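Local coordinates for protein phytase (Debaryomyces castellii, PDB 2GFI) that probably hydrolyses phytate (inositol hexakisphosphate) as a 3-phytase, a phosphate-releasing enzyme of the histidine acid phosphatase family, at residues I51-P56 with V388-I392; F144-Y148 with T375-K379; Y214-N219 with Y293-N299. All coordinates share one frame; numbering follows the deposited sequence.

Contacts 1 and 2 are neighbours on the central mixed sheet. Their strands, 385-392 and 374-382, are adjacent and antiparallel. A loop meets the first, a helix the second. The Arg389-Glu378 salt bridge and a probable hydrogen bond from Lys147 to Thr53 tie them together. Contact 2 is the buried one, with aromatic and aliphatic packing beside a charged cluster. Contact 1 is only partly buried, and one arginine reaches a loop carbonyl directly and another through a water. Contact 3 lies apart, its centre about 30 Å from theirs. It joins a loop to the end of a helix, near the predicted proton donor. Asparagine, backbone and water bonds dominate there, and no ion pair crosses.

Contact 1. Residues I51-P56 with V388-I392; sequences ISTDIP and VRYVI
Arg389 sets CG between its backbone N and carbonyl carbon (chi1 73°), and its chain runs extended to NE, which carries the guanidinium across to loop 51-56. There Arg389 NH2 donates to Asp54 O at 2.8 Å. The bond is bent, 139° at the hydrogen, and the donor sits above the carbonyl plane. Thr53 O is also near Arg389 NH2, at 3.0 Å, but the angle is too poor for a bond; this oxygen takes a hydrogen bond from Lys147 NZ. A water accepts from Arg389 NH1 at 3.0 Å and donates to Ser52 O at 2.7 Å. Pro56 CD lies over one guanidinium face. Beyond the arginine, Thr53 CG2 meets Val391 CG1 at 4.3 Å. The strongest partner of Arg389 is Glu378, which holds NE in a salt bridge; Gly407 O takes a further bond from NH1. A leucine in place of Arg389 would probably leave Asp54 O without this donor and Glu378 OE1 without the arginine, with Lys147 as the remaining charged partner of Glu378. Ile51 also packs on Val396 of strand 395-397 and on Ile281 of a second subunit. The loop leads into strand 59-69 and packs against strand 385-392, which pairs with strands 374-382 and 395-397.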
loop_
_atom_site.group_PDB
_atom_site.type_symbol
_atom_site.label_atom_id
_atom_site.label_comp_id
_atom_site.label_asym_id
_atom_site.label_seq_id
_atom_site.Cartn_x
_atom_site.Cartn_y
_atom_site.Cartn_z
ATOM N N ILE A 51 -16.638 -9.481 5.111
ATOM C CA ILE A 51 -17.549 -10.299 4.338
ATOM C C ILE A 51 -17.262 -10.073 2.902
ATOM O O ILE A 51 -17.148 -8.925 2.437
ATOM C CB ILE A 51 -19.009 -9.974 4.662
ATOM C CG1 ILE A 51 -19.276 -10.219 6.154
ATOM C CG2 ILE A 51 -19.914 -10.856 3.875
ATOM C CD1 ILE A 51 -20.477 -9.521 6.640
ATOM N N SER A 52 -17.094 -11.158 2.174
ATOM C CA SER A 52 -16.812 -11.006 0.764
ATOM C C SER A 52 -18.043 -10.378 0.078
ATOM O O SER A 52 -19.208 -10.725 0.369
ATOM C CB SER A 52 -16.370 -12.337 0.196
ATOM O OG SER A 52 -16.686 -12.383 -1.180
ATOM N N THR A 53 -17.804 -9.404 -0.795
ATOM C CA THR A 53 -18.930 -8.658 -1.369
ATOM C C THR A 53 -19.373 -9.359 -2.624
ATOM O O THR A 53 -20.454 -9.060 -3.120
ATOM C CB THR A 53 -18.578 -7.201 -1.681
ATOM O OG1 THR A 53 -17.391 -7.151 -2.492
ATOM C CG2 THR A 53 -18.228 -6.453 -0.407
ATOM N N ASP A 54 -18.519 -10.260 -3.136
ATOM C CA ASP A 54 -18.891 -11.206 -4.186
ATOM C C ASP A 54 -20.217 -11.892 -3.907
ATOM O O ASP A 54 -20.536 -12.209 -2.761
ATOM C CB ASP A 54 -17.904 -12.360 -4.240
ATOM C CG ASP A 54 -16.555 -11.973 -4.780
ATOM O OD1 ASP A 54 -16.161 -10.797 -4.729
ATOM O OD2 ASP A 54 -15.807 -12.828 -5.272
ATOM N N ILE A 55 -20.962 -12.199 -4.967
ATOM C CA ILE A 55 -22.126 -13.075 -4.782
ATOM C C ILE A 55 -21.590 -14.429 -4.400
ATOM O O ILE A 55 -20.652 -14.905 -5.035
ATOM C CB ILE A 55 -22.993 -13.113 -6.040
ATOM C CG1 ILE A 55 -23.265 -11.663 -6.479
ATOM C CG2 ILE A 55 -24.356 -13.903 -5.761
ATOM C CD1 ILE A 55 -23.965 -10.782 -5.355
ATOM N N PRO A 56 -22.124 -15.034 -3.334
ATOM C CA PRO A 56 -21.611 -16.304 -2.891
ATOM C C PRO A 56 -21.704 -17.342 -4.000
ATOM O O PRO A 56 -22.645 -17.326 -4.781
ATOM C CB PRO A 56 -22.547 -16.660 -1.722
ATOM C CG PRO A 56 -23.026 -15.345 -1.259
ATOM C CD PRO A 56 -23.230 -14.577 -2.478
ATOM N N VAL A 388 -31.567 -11.786 0.625
ATOM C CA VAL A 388 -31.405 -10.358 0.492
ATOM C C VAL A 388 -30.252 -9.943 1.424
ATOM O O VAL A 388 -30.110 -10.473 2.509
ATOM C CB VAL A 388 -32.754 -9.665 0.846
ATOM C CG1 VAL A 388 -32.583 -8.215 1.045
ATOM C CG2 VAL A 388 -33.772 -9.897 -0.291
ATOM N N ARG A 389 -29.403 -9.026 0.986
ATOM C CA ARG A 389 -28.462 -8.431 1.924
ATOM C C ARG A 389 -28.112 -7.019 1.492
ATOM O O ARG A 389 -28.309 -6.640 0.334
ATOM C CB ARG A 389 -27.194 -9.290 2.086
ATOM C CG ARG A 389 -26.277 -9.248 0.902
ATOM C CD ARG A 389 -24.978 -9.963 1.148
ATOM N NE ARG A 389 -24.177 -9.968 -0.053
ATOM C CZ ARG A 389 -23.042 -10.633 -0.171
ATOM N NH1 ARG A 389 -22.603 -11.370 0.861
ATOM N NH2 ARG A 389 -22.359 -10.588 -1.321
ATOM N N TYR A 390 -27.586 -6.260 2.446
ATOM C CA TYR A 390 -27.165 -4.887 2.231
ATOM C C TYR A 390 -25.657 -4.755 2.055
ATOM O O TYR A 390 -24.895 -5.343 2.809
ATOM C CB TYR A 390 -27.564 -4.071 3.435
ATOM C CG TYR A 390 -29.009 -3.698 3.434
ATOM C CD1 TYR A 390 -29.427 -2.484 2.868
ATOM C CD2 TYR A 390 -29.978 -4.553 3.990
ATOM C CE1 TYR A 390 -30.753 -2.130 2.875
ATOM C CE2 TYR A 390 -31.329 -4.195 3.991
ATOM C CZ TYR A 390 -31.698 -2.998 3.426
ATOM O OH TYR A 390 -33.022 -2.635 3.420
ATOM N N VAL A 391 -25.244 -3.954 1.072
ATOM C CA VAL A 391 -23.857 -3.576 0.899
ATOM C C VAL A 391 -23.857 -2.042 0.968
ATOM O O VAL A 391 -24.342 -1.355 0.050
ATOM C CB VAL A 391 -23.280 -4.107 -0.452
ATOM C CG1 VAL A 391 -21.772 -4.085 -0.447
ATOM C CG2 VAL A 391 -23.758 -5.549 -0.745
ATOM N N ILE A 392 -23.344 -1.505 2.084
ATOM C CA ILE A 392 -23.314 -0.080 2.324
ATOM C C ILE A 392 -21.876 0.351 2.109
ATOM O O ILE A 392 -20.946 -0.135 2.769
ATOM C CB ILE A 392 -23.703 0.202 3.745
ATOM C CG1 ILE A 392 -24.971 -0.572 4.140
ATOM C CG2 ILE A 392 -23.761 1.746 3.993
ATOM C CD1 ILE A 392 -26.141 -0.398 3.146
HETATM O O HOH W 1 -20.200 -13.130 1.033
#

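Contact 2. Residues F144-Y148 with T375-K379; sequences FRTKY and TIIEK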
loop_
_atom_site.group_PDB
_atom_site.type_symbol
_atom_site.label_atom_id
_atom_site.label_comp_id
_atom_site.label_asym_id
_atom_site.label_seq_id
_atom_site.Cartn_x
_atom_site.Cartn_y
_atom_site.Cartn_z
ATOM N N PHE A 144 -20.420 -1.203 -11.145
ATOM C CA PHE A 144 -21.724 -1.726 -10.882
ATOM C C PHE A 144 -22.156 -2.583 -12.073
ATOM O O PHE A 144 -22.689 -3.653 -11.883
ATOM C CB PHE A 144 -22.695 -0.574 -10.624
ATOM C CG PHE A 144 -24.013 -1.004 -10.017
ATOM C CD1 PHE A 144 -24.213 -0.944 -8.627
ATOM C CD2 PHE A 144 -25.085 -1.428 -10.834
ATOM C CE1 PHE A 144 -25.445 -1.292 -8.059
ATOM C CE2 PHE A 144 -26.309 -1.757 -10.272
ATOM C CZ PHE A 144 -26.481 -1.692 -8.890
ATOM N N ARG A 145 -21.932 -2.119 -13.300
ATOM C CA ARG A 145 -22.212 -2.950 -14.453
ATOM C C ARG A 145 -21.396 -4.219 -14.388
ATOM O O ARG A 145 -21.931 -5.292 -14.616
ATOM C CB ARG A 145 -21.954 -2.241 -15.781
ATOM C CG ARG A 145 -22.052 -3.206 -16.985
ATOM C CD ARG A 145 -23.443 -3.838 -17.281
ATOM N NE ARG A 145 -24.019 -2.885 -18.154
ATOM C CZ ARG A 145 -24.239 -2.979 -19.437
ATOM N NH1 ARG A 145 -24.124 -4.102 -20.130
ATOM N NH2 ARG A 145 -24.650 -1.883 -20.003
ATOM N N THR A 146 -20.103 -4.096 -14.088
ATOM C CA THR A 146 -19.237 -5.279 -13.990
ATOM C C THR A 146 -19.790 -6.318 -13.016
ATOM O O THR A 146 -19.807 -7.469 -13.338
ATOM C CB THR A 146 -17.795 -4.917 -13.597
ATOM O OG1 THR A 146 -17.190 -4.178 -14.645
ATOM C CG2 THR A 146 -16.942 -6.167 -13.581
ATOM N N LYS A 147 -20.262 -5.893 -11.845
ATOM C CA LYS A 147 -20.819 -6.792 -10.850
ATOM C C LYS A 147 -22.215 -7.333 -11.160
ATOM O O LYS A 147 -22.488 -8.539 -10.985
ATOM C CB LYS A 147 -20.846 -6.116 -9.470
ATOM C CG LYS A 147 -21.097 -7.146 -8.370
ATOM C CD LYS A 147 -20.931 -6.622 -6.955
ATOM C CE LYS A 147 -21.304 -7.703 -5.926
ATOM N NZ LYS A 147 -21.271 -7.167 -4.515
ATOM N N TYR A 148 -23.103 -6.429 -11.573
ATOM C CA TYR A 148 -24.538 -6.721 -11.611
ATOM C C TYR A 148 -25.137 -6.847 -12.992
ATOM O O TYR A 148 -26.296 -7.182 -13.116
ATOM C CB TYR A 148 -25.327 -5.671 -10.837
ATOM C CG TYR A 148 -24.960 -5.607 -9.372
ATOM C CD1 TYR A 148 -25.350 -6.617 -8.491
ATOM C CD2 TYR A 148 -24.220 -4.525 -8.862
ATOM C CE1 TYR A 148 -25.009 -6.549 -7.138
ATOM C CE2 TYR A 148 -23.898 -4.441 -7.528
ATOM C CZ TYR A 148 -24.278 -5.456 -6.667
ATOM O OH TYR A 148 -23.941 -5.380 -5.328
ATOM N N THR A 375 -25.931 2.727 -1.065
ATOM C CA THR A 375 -26.575 1.700 -0.299
ATOM C C THR A 375 -27.128 0.728 -1.323
ATOM O O THR A 375 -27.902 1.096 -2.200
ATOM C CB THR A 375 -27.675 2.320 0.593
ATOM O OG1 THR A 375 -27.052 2.807 1.800
ATOM C CG2 THR A 375 -28.725 1.264 1.040
ATOM N N ILE A 376 -26.676 -0.509 -1.244
ATOM C CA ILE A 376 -27.101 -1.508 -2.209
ATOM C C ILE A 376 -27.800 -2.661 -1.482
ATOM O O ILE A 376 -27.324 -3.131 -0.438
ATOM C CB ILE A 376 -25.889 -2.010 -2.985
ATOM C CG1 ILE A 376 -25.479 -0.983 -4.058
ATOM C CG2 ILE A 376 -26.142 -3.408 -3.557
ATOM C CD1 ILE A 376 -24.055 -1.199 -4.548
ATOM N N ILE A 377 -28.954 -3.065 -2.018
ATOM C CA ILE A 377 -29.579 -4.340 -1.688
ATOM C C ILE A 377 -29.356 -5.323 -2.826
ATOM O O ILE A 377 -29.706 -5.034 -3.963
ATOM C CB ILE A 377 -31.069 -4.132 -1.424
ATOM C CG1 ILE A 377 -31.235 -3.026 -0.368
ATOM C CG2 ILE A 377 -31.714 -5.456 -0.983
ATOM C CD1 ILE A 377 -32.646 -2.519 -0.180
ATOM N N GLU A 378 -28.720 -6.457 -2.528
ATOM C CA GLU A 378 -28.550 -7.538 -3.489
ATOM C C GLU A 378 -29.554 -8.586 -3.107
ATOM O O GLU A 378 -29.746 -8.835 -1.936
ATOM C CB GLU A 378 -27.168 -8.206 -3.398
ATOM C CG GLU A 378 -26.020 -7.234 -3.395
ATOM C CD GLU A 378 -24.668 -7.893 -3.287
ATOM O OE1 GLU A 378 -24.478 -8.772 -2.414
ATOM O OE2 GLU A 378 -23.803 -7.501 -4.081
ATOM N N LYS A 379 -30.152 -9.221 -4.104
ATOM C CA LYS A 379 -31.068 -10.313 -3.888
ATOM C C LYS A 379 -30.540 -11.418 -4.751
ATOM O O LYS A 379 -30.281 -11.213 -5.918
ATOM C CB LYS A 379 -32.485 -9.932 -4.337
ATOM C CG LYS A 379 -33.486 -11.077 -4.210
ATOM C CD LYS A 379 -34.764 -10.732 -4.905
ATOM C CE LYS A 379 -35.694 -11.936 -4.930
ATOM N NZ LYS A 379 -37.063 -11.514 -5.318
#
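Glu378 OE2 takes two donors from the helix. Lys147 NZ reaches Glu378 OE2 at 2.6 Å in a salt bridge, on the syn lone pair. Tyr148 OH donates to Glu378 OE2 at 2.5 Å, a very short distance whose exact value is doubtful. OE2 lies near the plane of the Tyr148 ring, at its edge, while the carboxylate plane is turned 77° from the ring. Beside this polar group, toward Phe144, the contact is apolar. Ile376 CG2 lies 4.2 Å from Tyr148 CZ, and Ile376 CD1 meets the edge of the Phe144 ring, 3.8 Å from Phe144 CE1. Ile376 turns CG1 opposite its carbonyl carbon (chi1 -78°), which sends CD1 to Phe144 and leaves CG2 for the tyrosine.

These side chains join helix 133-148 to strand 374-382 of the central mixed sheet, in the alpha/beta fold of the histidine phosphatases. The segment axes run nearly parallel, 19° apart, and approach to 12.6 Å.

Neighbouring side chains of the helix position these groups. Tyr148 CD2 sits 3.4 Å above the centre of the Phe144 ring, one helical turn away. Lys147 CG covers a face of the Tyr148 ring, and the extended lysine chain then carries NZ on to the carboxylate. The strongest polar partner of NZ is Thr53 O. With Arg389 at OE1, the buried carboxylate has cationic partners at both oxygens, which would favour its ionised form. Further out, Phe175 meets Phe144 edge-to-face, and Val64 of strand 59-69 packs against both Phe144 and Tyr148.

Contact 3. Residues Y214-N219 with Y293-N299; sequences YNENAN and YSNSAGN
Tyr214 and Asn299 pin the loop 214-219 to the C-terminal end of helix 277-295 and the turn after it. The loop folds as a type I beta turn from Asn215 to Ala218. An Asx turn lies within it, Asn217 N donating to Asn215 OD1. A second type I turn, Ser296 to Asn299, follows the helix.

The close-packed part runs along Tyr214, Ser294 and Asn299 to Asn219 and Tyr293. Tyr214 CG stands opposite the backbone N (chi1 167°), which brings the ring edge to Ser294 O and Asn299. Tyr214 OH donates to Ser294 O at 2.6 Å, from above the carbonyl plane. Asn299 OD1 lies 3.6 Å from Tyr214 CD1, and Glu216 N lies over one ring face. At the far end of the loop, Asn219 CB packs on Tyr293 CB at 3.6 Å. The Tyr293 hydroxyl goes to Leu352 O, and Asn295 bonds to Glu337 with its side chain about 6 Å from that of Asp333, the predicted proton donor.

The outer part is looser. Asn215, Glu216, Asn217 and Ala218 are exposed, and waters fill in between loop and helix end. One donates to Asn299 OD1 and accepts from Asn215 N. Another links Ser294 OG to Asn219 N, weakly at the nitrogen; OG also bonds to Asp290 O. A third takes a bond from Asn299 ND2 at 2.6 Å and lies close to both Glu216 O and Tyr293 O.

Asn299 joins the two parts. OD1 caps Met301 N, in the turn that leads into helix 302-318. Asn299 ND2 also donates to Asn215 O at 2.7 Å, where Ala218 N arrives from the opposite face of the carbonyl plane.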
loop_
_atom_site.group_PDB
_atom_site.type_symbol
_atom_site.label_atom_id
_atom_site.label_comp_id
_atom_site.label_asym_id
_atom_site.label_seq_id
_atom_site.Cartn_x
_atom_site.Cartn_y
_atom_site.Cartn_z
ATOM N N TYR A 214 -42.186 16.593 10.443
ATOM C CA TYR A 214 -40.790 16.273 10.635
ATOM C C TYR A 214 -40.034 17.563 10.891
ATOM O O TYR A 214 -40.009 18.461 10.064
ATOM C CB TYR A 214 -40.228 15.508 9.436
ATOM C CG TYR A 214 -38.722 15.399 9.404
ATOM C CD1 TYR A 214 -38.020 14.779 10.442
ATOM C CD2 TYR A 214 -37.989 15.916 8.320
ATOM C CE1 TYR A 214 -36.605 14.687 10.404
ATOM C CE2 TYR A 214 -36.596 15.831 8.271
ATOM C CZ TYR A 214 -35.913 15.211 9.319
ATOM O OH TYR A 214 -34.545 15.118 9.282
ATOM N N ASN A 215 -39.437 17.655 12.068
ATOM C CA ASN A 215 -38.594 18.781 12.367
ATOM C C ASN A 215 -37.146 18.299 12.515
ATOM O O ASN A 215 -36.785 17.711 13.539
ATOM C CB ASN A 215 -39.112 19.500 13.626
ATOM C CG ASN A 215 -38.304 20.716 13.970
ATOM O OD1 ASN A 215 -37.556 21.257 13.143
ATOM N ND2 ASN A 215 -38.440 21.165 15.208
ATOM N N GLU A 216 -36.325 18.540 11.486
ATOM C CA GLU A 216 -34.921 18.110 11.519
ATOM C C GLU A 216 -34.180 18.768 12.656
ATOM O O GLU A 216 -33.211 18.213 13.174
ATOM C CB GLU A 216 -34.201 18.347 10.186
ATOM C CG GLU A 216 -34.173 19.783 9.696
ATOM C CD GLU A 216 -33.250 19.961 8.503
ATOM O OE1 GLU A 216 -33.074 18.969 7.723
ATOM O OE2 GLU A 216 -32.689 21.088 8.337
ATOM N N ASN A 217 -34.648 19.944 13.061
ATOM C CA ASN A 217 -34.002 20.659 14.151
ATOM C C ASN A 217 -34.600 20.439 15.525
ATOM O O ASN A 217 -34.225 21.110 16.475
ATOM C CB ASN A 217 -33.884 22.138 13.820
ATOM C CG ASN A 217 -33.044 22.368 12.590
ATOM O OD1 ASN A 217 -33.517 22.932 11.589
ATOM N ND2 ASN A 217 -31.802 21.893 12.626
ATOM N N ALA A 218 -35.503 19.468 15.639
ATOM C CA ALA A 218 -36.154 19.173 16.907
ATOM C C ALA A 218 -35.176 18.959 18.054
ATOM O O ALA A 218 -35.503 19.241 19.198
ATOM C CB ALA A 218 -37.062 17.966 16.777
ATOM N N ASN A 219 -33.986 18.445 17.762
ATOM C CA ASN A 219 -33.092 18.012 18.832
ATOM C C ASN A 219 -31.829 18.830 18.943
ATOM O O ASN A 219 -30.861 18.381 19.541
ATOM C CB ASN A 219 -32.735 16.550 18.650
ATOM C CG ASN A 219 -33.922 15.645 18.811
ATOM O OD1 ASN A 219 -34.213 14.775 17.942
ATOM N ND2 ASN A 219 -34.633 15.826 19.924
ATOM N N TYR A 293 -29.446 12.806 15.487
ATOM C CA TYR A 293 -30.631 13.401 16.108
ATOM C C TYR A 293 -31.562 14.123 15.140
ATOM O O TYR A 293 -32.728 14.385 15.460
ATOM C CB TYR A 293 -30.241 14.324 17.268
ATOM C CG TYR A 293 -29.897 13.570 18.517
ATOM C CD1 TYR A 293 -30.908 12.998 19.294
ATOM C CD2 TYR A 293 -28.543 13.401 18.922
ATOM C CE1 TYR A 293 -30.615 12.290 20.431
ATOM C CE2 TYR A 293 -28.235 12.694 20.058
ATOM C CZ TYR A 293 -29.283 12.146 20.817
ATOM O OH TYR A 293 -29.042 11.460 21.962
ATOM N N SER A 294 -31.038 14.441 13.968
ATOM C CA SER A 294 -31.801 15.116 12.938
ATOM C C SER A 294 -32.313 14.161 11.883
ATOM O O SER A 294 -33.464 14.243 11.484
ATOM C CB SER A 294 -30.927 16.181 12.283
ATOM O OG SER A 294 -30.332 16.920 13.319
ATOM N N ASN A 295 -31.443 13.258 11.428
ATOM C CA ASN A 295 -31.733 12.432 10.255
ATOM C C ASN A 295 -31.878 10.952 10.529
ATOM O O ASN A 295 -32.087 10.187 9.597
ATOM C CB ASN A 295 -30.646 12.584 9.198
ATOM C CG ASN A 295 -30.306 14.017 8.908
ATOM O OD1 ASN A 295 -31.169 14.882 8.949
ATOM N ND2 ASN A 295 -29.027 14.275 8.591
ATOM N N SER A 296 -31.730 10.554 11.781
ATOM C CA SER A 296 -31.800 9.156 12.119
ATOM C C SER A 296 -32.701 8.935 13.336
ATOM O O SER A 296 -33.567 9.758 13.638
ATOM C CB SER A 296 -30.386 8.625 12.348
ATOM O OG SER A 296 -30.348 7.218 12.248
ATOM N N ALA A 297 -32.495 7.837 14.041
ATOM C CA ALA A 297 -33.419 7.391 15.072
ATOM C C ALA A 297 -33.519 8.329 16.280
ATOM O O ALA A 297 -34.398 8.161 17.131
ATOM C CB ALA A 297 -33.063 5.954 15.514
ATOM N N GLY A 298 -32.618 9.298 16.364
ATOM C CA GLY A 298 -32.706 10.349 17.386
ATOM C C GLY A 298 -33.961 11.177 17.172
ATOM O O GLY A 298 -34.526 11.704 18.105
ATOM N N ASN A 299 -34.393 11.290 15.927
ATOM C CA ASN A 299 -35.575 12.052 15.586
ATOM C C ASN A 299 -36.749 11.091 15.358
ATOM O O ASN A 299 -36.670 10.202 14.480
ATOM C CB ASN A 299 -35.318 12.919 14.346
ATOM C CG ASN A 299 -36.445 13.912 14.078
ATOM O OD1 ASN A 299 -37.571 13.519 13.783
ATOM N ND2 ASN A 299 -36.140 15.211 14.166
HETATM O O HOH W 2 -39.397 15.456 13.949
HETATM O O HOH W 3 -34.133 16.608 15.047
HETATM O O HOH W 4 -31.301 18.213 15.923
#